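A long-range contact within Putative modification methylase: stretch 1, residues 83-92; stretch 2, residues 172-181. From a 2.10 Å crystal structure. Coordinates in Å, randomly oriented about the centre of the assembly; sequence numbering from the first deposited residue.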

ATOM      1  N   VAL B  83      17.813 -12.377   2.707  1.00 33.53           N
ATOM      2  CA  VAL B  83      17.326 -11.783   3.946  1.00 30.58           C
ATOM      3  C   VAL B  83      16.469 -12.802   4.688  1.00 29.58           C
ATOM      4  O   VAL B  83      16.601 -12.972   5.895  1.00 29.63           O
ATOM      5  N   PHE B  84      15.598 -13.489   3.960  1.00 29.26           N
ATOM      6  CA  PHE B  84      14.728 -14.472   4.585  1.00 30.58           C
ATOM      7  C   PHE B  84      15.538 -15.576   5.257  1.00 32.00           C
ATOM      8  O   PHE B  84      15.147 -16.113   6.296  1.00 32.87           O
ATOM      9  N   ARG B  85      16.677 -15.901   4.662  1.00 31.41           N
ATOM     10  CA  ARG B  85      17.540 -16.945   5.184  1.00 33.08           C
ATOM     11  C   ARG B  85      18.356 -16.445   6.376  1.00 33.59           C
ATOM     12  O   ARG B  85      18.570 -17.174   7.346  1.00 33.20           O
ATOM     13  N   LEU B  86      18.810 -15.199   6.298  1.00 33.38           N
ATOM     14  CA  LEU B  86      19.599 -14.595   7.362  1.00 34.50           C
ATOM     15  C   LEU B  86      18.753 -14.296   8.601  1.00 35.09           C
ATOM     16  O   LEU B  86      19.206 -14.436   9.736  1.00 36.13           O
ATOM     17  N   LEU B  87      17.516 -13.883   8.374  1.00 35.08           N
ATOM     18  CA  LEU B  87      16.604 -13.546   9.457  1.00 34.24           C
ATOM     19  C   LEU B  87      16.366 -14.723  10.409  1.00 34.91           C
ATOM     20  O   LEU B  87      16.273 -15.881   9.978  1.00 34.35           O
ATOM     21  N   VAL B  88      16.287 -14.430  11.705  1.00 32.48           N
ATOM     22  CA  VAL B  88      16.011 -15.465  12.687  1.00 31.86           C
ATOM     23  C   VAL B  88      14.496 -15.593  12.691  1.00 34.06           C
ATOM     24  O   VAL B  88      13.786 -14.609  12.478  1.00 32.88           O
ATOM     25  N   PRO B  89      13.971 -16.806  12.921  1.00 34.98           N
ATOM     26  CA  PRO B  89      12.514 -16.965  12.934  1.00 33.96           C
ATOM     27  C   PRO B  89      11.867 -15.903  13.804  1.00 34.36           C
ATOM     28  O   PRO B  89      12.277 -15.698  14.941  1.00 35.34           O
ATOM     29  N   GLY B  90      10.858 -15.225  13.267  1.00 35.19           N
ATOM     30  CA  GLY B  90      10.186 -14.188  14.028  1.00 35.78           C
ATOM     31  C   GLY B  90      10.735 -12.806  13.719  1.00 35.63           C
ATOM     32  O   GLY B  90      10.087 -11.800  14.005  1.00 37.48           O
ATOM     33  N   GLY B  91      11.934 -12.756  13.145  1.00 33.68           N
ATOM     34  CA  GLY B  91      12.541 -11.486  12.794  1.00 32.04           C
ATOM     35  C   GLY B  91      11.814 -10.929  11.581  1.00 31.62           C
ATOM     36  O   GLY B  91      11.015 -11.628  10.961  1.00 32.52           O
ATOM     37  N   ARG B  92      12.084  -9.684  11.215  1.00 28.33           N
ATOM     38  CA  ARG B  92      11.381  -9.124  10.075  1.00 26.24           C
ATOM     39  C   ARG B  92      12.211  -8.252   9.160  1.00 24.56           C
ATOM     40  O   ARG B  92      13.262  -7.730   9.539  1.00 26.10           O
ATOM     41  N   MET B 172       6.169  -4.386   6.176  1.00 22.49           N
ATOM     42  CA  MET B 172       6.593  -5.250   7.267  1.00 24.23           C
ATOM     43  C   MET B 172       6.444  -6.701   6.820  1.00 26.34           C
ATOM     44  O   MET B 172       5.328  -7.192   6.621  1.00 25.48           O
ATOM     45  N   GLN B 173       7.575  -7.378   6.657  1.00 27.12           N
ATOM     46  CA  GLN B 173       7.580  -8.764   6.224  1.00 29.28           C
ATOM     47  C   GLN B 173       8.270  -9.620   7.272  1.00 30.28           C
ATOM     48  O   GLN B 173       9.484  -9.527   7.458  1.00 32.71           O
ATOM     49  N   ARG B 174       7.488 -10.454   7.950  1.00 30.96           N
ATOM     50  CA  ARG B 174       8.011 -11.307   9.010  1.00 32.03           C
ATOM     51  C   ARG B 174       8.324 -12.729   8.584  1.00 32.02           C
ATOM     52  O   ARG B 174       7.569 -13.343   7.832  1.00 29.96           O
ATOM     53  N   LYS B 175       9.454 -13.241   9.064  1.00 34.56           N
ATOM     54  CA  LYS B 175       9.850 -14.609   8.766  1.00 36.29           C
ATOM     55  C   LYS B 175       9.183 -15.478   9.817  1.00 37.57           C
ATOM     56  O   LYS B 175       9.492 -15.372  11.002  1.00 38.08           O
ATOM     57  N   PRO B 176       8.254 -16.345   9.403  1.00 39.31           N
ATOM     58  CA  PRO B 176       7.570 -17.213  10.361  1.00 42.14           C
ATOM     59  C   PRO B 176       8.555 -18.174  11.015  1.00 45.59           C
ATOM     60  O   PRO B 176       9.750 -18.137  10.727  1.00 45.85           O
ATOM     61  N   GLY B 177       8.056 -19.029  11.903  1.00 49.62           N
ATOM     62  CA  GLY B 177       8.928 -19.989  12.553  1.00 54.57           C
ATOM     63  C   GLY B 177       8.911 -19.935  14.065  1.00 57.25           C
ATOM     64  O   GLY B 177       9.609 -20.704  14.726  1.00 58.05           O
ATOM     65  N   GLY B 178       8.119 -19.027  14.621  1.00 58.96           N
ATOM     66  CA  GLY B 178       8.052 -18.920  16.064  1.00 61.53           C
ATOM     67  C   GLY B 178       8.422 -17.534  16.534  1.00 63.49           C
ATOM     68  O   GLY B 178       9.032 -16.762  15.796  1.00 64.05           O
ATOM     69  N   TYR B 179       8.062 -17.224  17.773  1.00 65.21           N
ATOM     70  CA  TYR B 179       8.337 -15.916  18.343  1.00 66.57           C
ATOM     71  C   TYR B 179       9.799 -15.700  18.702  1.00 65.97           C
ATOM     72  O   TYR B 179      10.651 -16.552  18.454  1.00 66.35           O
ATOM     73  N   ARG B 180      10.068 -14.545  19.299  1.00 64.75           N
ATOM     74  CA  ARG B 180      11.412 -14.150  19.704  1.00 62.79           C
ATOM     75  C   ARG B 180      11.620 -14.421  21.199  1.00 61.57           C
ATOM     76  O   ARG B 180      10.656 -14.481  21.963  1.00 61.27           O
ATOM     77  N   LYS B 181      12.876 -14.585  21.614  1.00 59.57           N
ATOM     78  CA  LYS B 181      13.186 -14.858  23.018  1.00 58.43           C
ATOM     79  C   LYS B 181      14.444 -14.119  23.492  1.00 56.04           C
ATOM     80  O   LYS B 181      15.563 -14.600  23.325  1.00 55.94           O
TER

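One lysine side chain, K175, reaches the backbone at the end of a helix. K175 points toward stretch 1 with all four chi angles in t, so the chain is fully extended. Its NZ donates hydrogen bonds to two backbone carbonyls: K175 NZ to F84 O is 3.1 Å, and K175 NZ to L87 O is 2.8 Å. F84 lies in the last turn of the helix, and L87 is the first residue to leave it. The ammonium thus meets carbonyl oxygens where the helix gives out.

The aliphatic part of K175 is also packed. F84 has chi1 t and chi2 -88°; its CB points sideways, but the ring end comes nearer stretch 2. K175 CG sits over one ring face, 4.1 Å from the F84 ring centroid, as a CH-pi contact. F84 CE2 also meets P176 CD at 4.0 Å. L87 points toward stretch 2, and its CB lies 3.9 Å from K175 CD.

The K175 backbone is bonded to stretch 1 as well. G90 N donates to K175 O at 2.6 Å, and K175 N donates to G91 O at 2.9 Å.

Two of the glycines, G90 and G177, lie where the chains are close. An ideal CB on G90 would lie 2.6 Å from G178 O, and one on G177 would lie 2.8 Å from P89 CB. Both would clash.

R92 and R174 form an antiparallel, non-hydrogen-bonded pair with side chains on the same sheet face. R92 has chi1 p; R174 has chi1 t. Their like charges come close, with R92 NH2 4.1 Å from R174 NH2. M172 SD lies at the edge of the R92 guanidinium, 3.8 Å from R92 NH1. R174 NH1 is hydrogen-bonded elsewhere in the structure.

V88, chi1 m, places CG2 over one face of the R180 guanidinium, 4.2 Å from R180 NE.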

ATOM      1  CB  VAL B  83      16.465 -10.518   3.684  1.00 30.73           C
ATOM      2  CG1 VAL B  83      15.694 -10.130   4.965  1.00 24.31           C
ATOM      3  CG2 VAL B  83      17.363  -9.368   3.238  1.00 27.98           C
ATOM      4  CB  PHE B  84      13.782 -15.069   3.546  1.00 29.47           C
ATOM      5  CG  PHE B  84      12.814 -16.072   4.113  1.00 32.35           C
ATOM      6  CD1 PHE B  84      13.156 -17.417   4.215  1.00 33.18           C
ATOM      7  CD2 PHE B  84      11.564 -15.670   4.562  1.00 31.98           C
ATOM      8  CE1 PHE B  84      12.263 -18.347   4.759  1.00 30.54           C
ATOM      9  CE2 PHE B  84      10.671 -16.593   5.106  1.00 33.04           C
ATOM     10  CZ  PHE B  84      11.026 -17.934   5.202  1.00 32.26           C
ATOM     11  CB  ARG B  85      18.462 -17.435   4.068  1.00 34.06           C
ATOM     12  CG  ARG B  85      18.976 -18.837   4.254  1.00 35.96           C
ATOM     13  CD  ARG B  85      20.437 -18.818   4.594  1.00 38.33           C
ATOM     14  NE  ARG B  85      21.198 -18.016   3.646  1.00 36.92           N
ATOM     15  CZ  ARG B  85      22.487 -17.733   3.791  1.00 38.32           C
ATOM     16  NH1 ARG B  85      23.148 -18.198   4.843  1.00 34.93           N
ATOM     17  NH2 ARG B  85      23.110 -16.970   2.902  1.00 38.85           N
ATOM     18  CB  LEU B  86      20.237 -13.297   6.858  1.00 35.28           C
ATOM     19  CG  LEU B  86      21.566 -13.329   6.099  1.00 36.20           C
ATOM     20  CD1 LEU B  86      21.656 -14.550   5.217  1.00 38.61           C
ATOM     21  CD2 LEU B  86      21.695 -12.058   5.280  1.00 35.89           C
ATOM     22  CB  LEU B  87      15.274 -13.090   8.854  1.00 34.81           C
ATOM     23  CG  LEU B  87      14.610 -11.775   9.274  1.00 35.31           C
ATOM     24  CD1 LEU B  87      15.600 -10.621   9.255  1.00 31.75           C
ATOM     25  CD2 LEU B  87      13.445 -11.506   8.322  1.00 31.46           C
ATOM     26  CB  VAL B  88      16.476 -15.068  14.107  1.00 32.24           C
ATOM     27  CG1 VAL B  88      17.962 -14.785  14.112  1.00 29.85           C
ATOM     28  CG2 VAL B  88      15.695 -13.854  14.599  1.00 31.92           C
ATOM     29  CB  PRO B  89      12.332 -18.370  13.497  1.00 35.56           C
ATOM     30  CG  PRO B  89      13.521 -19.093  12.912  1.00 34.83           C
ATOM     31  CD  PRO B  89      14.649 -18.096  13.135  1.00 34.18           C
ATOM     32  CB  ARG B  92      10.152  -8.334  10.551  1.00 25.19           C
ATOM     33  CG  ARG B  92      10.460  -7.093  11.385  1.00 27.63           C
ATOM     34  CD  ARG B  92       9.178  -6.349  11.767  1.00 29.10           C
ATOM     35  NE  ARG B  92       8.352  -7.133  12.683  1.00 29.30           N
ATOM     36  CZ  ARG B  92       7.094  -6.842  13.005  1.00 29.84           C
ATOM     37  NH1 ARG B  92       6.495  -5.775  12.485  1.00 29.13           N
ATOM     38  NH2 ARG B  92       6.434  -7.619  13.851  1.00 27.52           N
ATOM     39  CB  MET B 172       5.722  -4.988   8.495  1.00 24.63           C
ATOM     40  CG  MET B 172       5.646  -3.526   8.908  1.00 24.58           C
ATOM     41  SD  MET B 172       7.003  -3.031   9.968  1.00 28.72           S
ATOM     42  CE  MET B 172       6.453  -1.402  10.496  1.00 30.40           C
ATOM     43  CB  GLN B 173       8.290  -8.870   4.881  1.00 28.61           C
ATOM     44  CG  GLN B 173       7.632  -8.021   3.800  1.00 27.93           C
ATOM     45  CD  GLN B 173       6.203  -8.434   3.545  1.00 30.05           C
ATOM     46  OE1 GLN B 173       5.276  -7.628   3.660  1.00 31.60           O
ATOM     47  NE2 GLN B 173       6.011  -9.705   3.196  1.00 30.91           N
ATOM     48  CB  ARG B 174       7.019 -11.340  10.178  1.00 34.18           C
ATOM     49  CG  ARG B 174       7.519 -12.072  11.414  1.00 37.90           C
ATOM     50  CD  ARG B 174       6.643 -11.775  12.626  1.00 39.12           C
ATOM     51  NE  ARG B 174       5.274 -12.255  12.456  1.00 43.77           N
ATOM     52  CZ  ARG B 174       4.271 -11.968  13.283  1.00 44.13           C
ATOM     53  NH1 ARG B 174       3.057 -12.447  13.054  1.00 43.89           N
ATOM     54  NH2 ARG B 174       4.476 -11.192  14.337  1.00 45.98           N
ATOM     55  CB  LYS B 175      11.365 -14.789   8.864  1.00 36.89           C
ATOM     56  CG  LYS B 175      11.800 -16.248   8.701  1.00 36.27           C
ATOM     57  CD  LYS B 175      13.303 -16.417   8.806  1.00 35.91           C
ATOM     58  CE  LYS B 175      13.696 -17.868   8.592  1.00 36.22           C
ATOM     59  NZ  LYS B 175      15.169 -18.063   8.647  1.00 34.80           N
ATOM     60  CB  PRO B 176       6.545 -17.931   9.492  1.00 40.59           C
ATOM     61  CG  PRO B 176       7.262 -18.064   8.201  1.00 40.82           C
ATOM     62  CD  PRO B 176       7.893 -16.703   8.022  1.00 39.36           C
ATOM     63  CB  TYR B 179       7.469 -15.691  19.580  1.00 69.41           C
ATOM     64  CG  TYR B 179       5.986 -15.838  19.322  1.00 72.75           C
ATOM     65  CD1 TYR B 179       5.430 -17.084  19.027  1.00 74.11           C
ATOM     66  CD2 TYR B 179       5.136 -14.734  19.381  1.00 73.95           C
ATOM     67  CE1 TYR B 179       4.063 -17.229  18.799  1.00 76.02           C
ATOM     68  CE2 TYR B 179       3.767 -14.865  19.155  1.00 75.88           C
ATOM     69  CZ  TYR B 179       3.237 -16.116  18.866  1.00 76.45           C
ATOM     70  OH  TYR B 179       1.882 -16.255  18.649  1.00 77.46           O
ATOM     71  CB  ARG B 180      11.593 -12.661  19.395  1.00 62.68           C
ATOM     72  CG  ARG B 180      13.013 -12.158  19.468  1.00 62.43           C
ATOM     73  CD  ARG B 180      13.877 -12.742  18.365  1.00 61.07           C
ATOM     74  NE  ARG B 180      15.263 -12.327  18.538  1.00 60.17           N
ATOM     75  CZ  ARG B 180      15.703 -11.088  18.354  1.00 59.57           C
ATOM     76  NH1 ARG B 180      14.869 -10.127  17.978  1.00 58.46           N
ATOM     77  NH2 ARG B 180      16.979 -10.806  18.569  1.00 60.75           N
ATOM     78  CB  LYS B 181      13.362 -16.367  23.228  1.00 61.07           C
ATOM     79  CG  LYS B 181      12.233 -17.211  22.642  1.00 63.57           C
ATOM     80  CD  LYS B 181      12.413 -18.693  22.952  1.00 66.10           C
ATOM     81  CE  LYS B 181      11.416 -19.545  22.176  1.00 67.22           C
ATOM     82  NZ  LYS B 181      10.014 -19.085  22.385  1.00 68.65           N
TER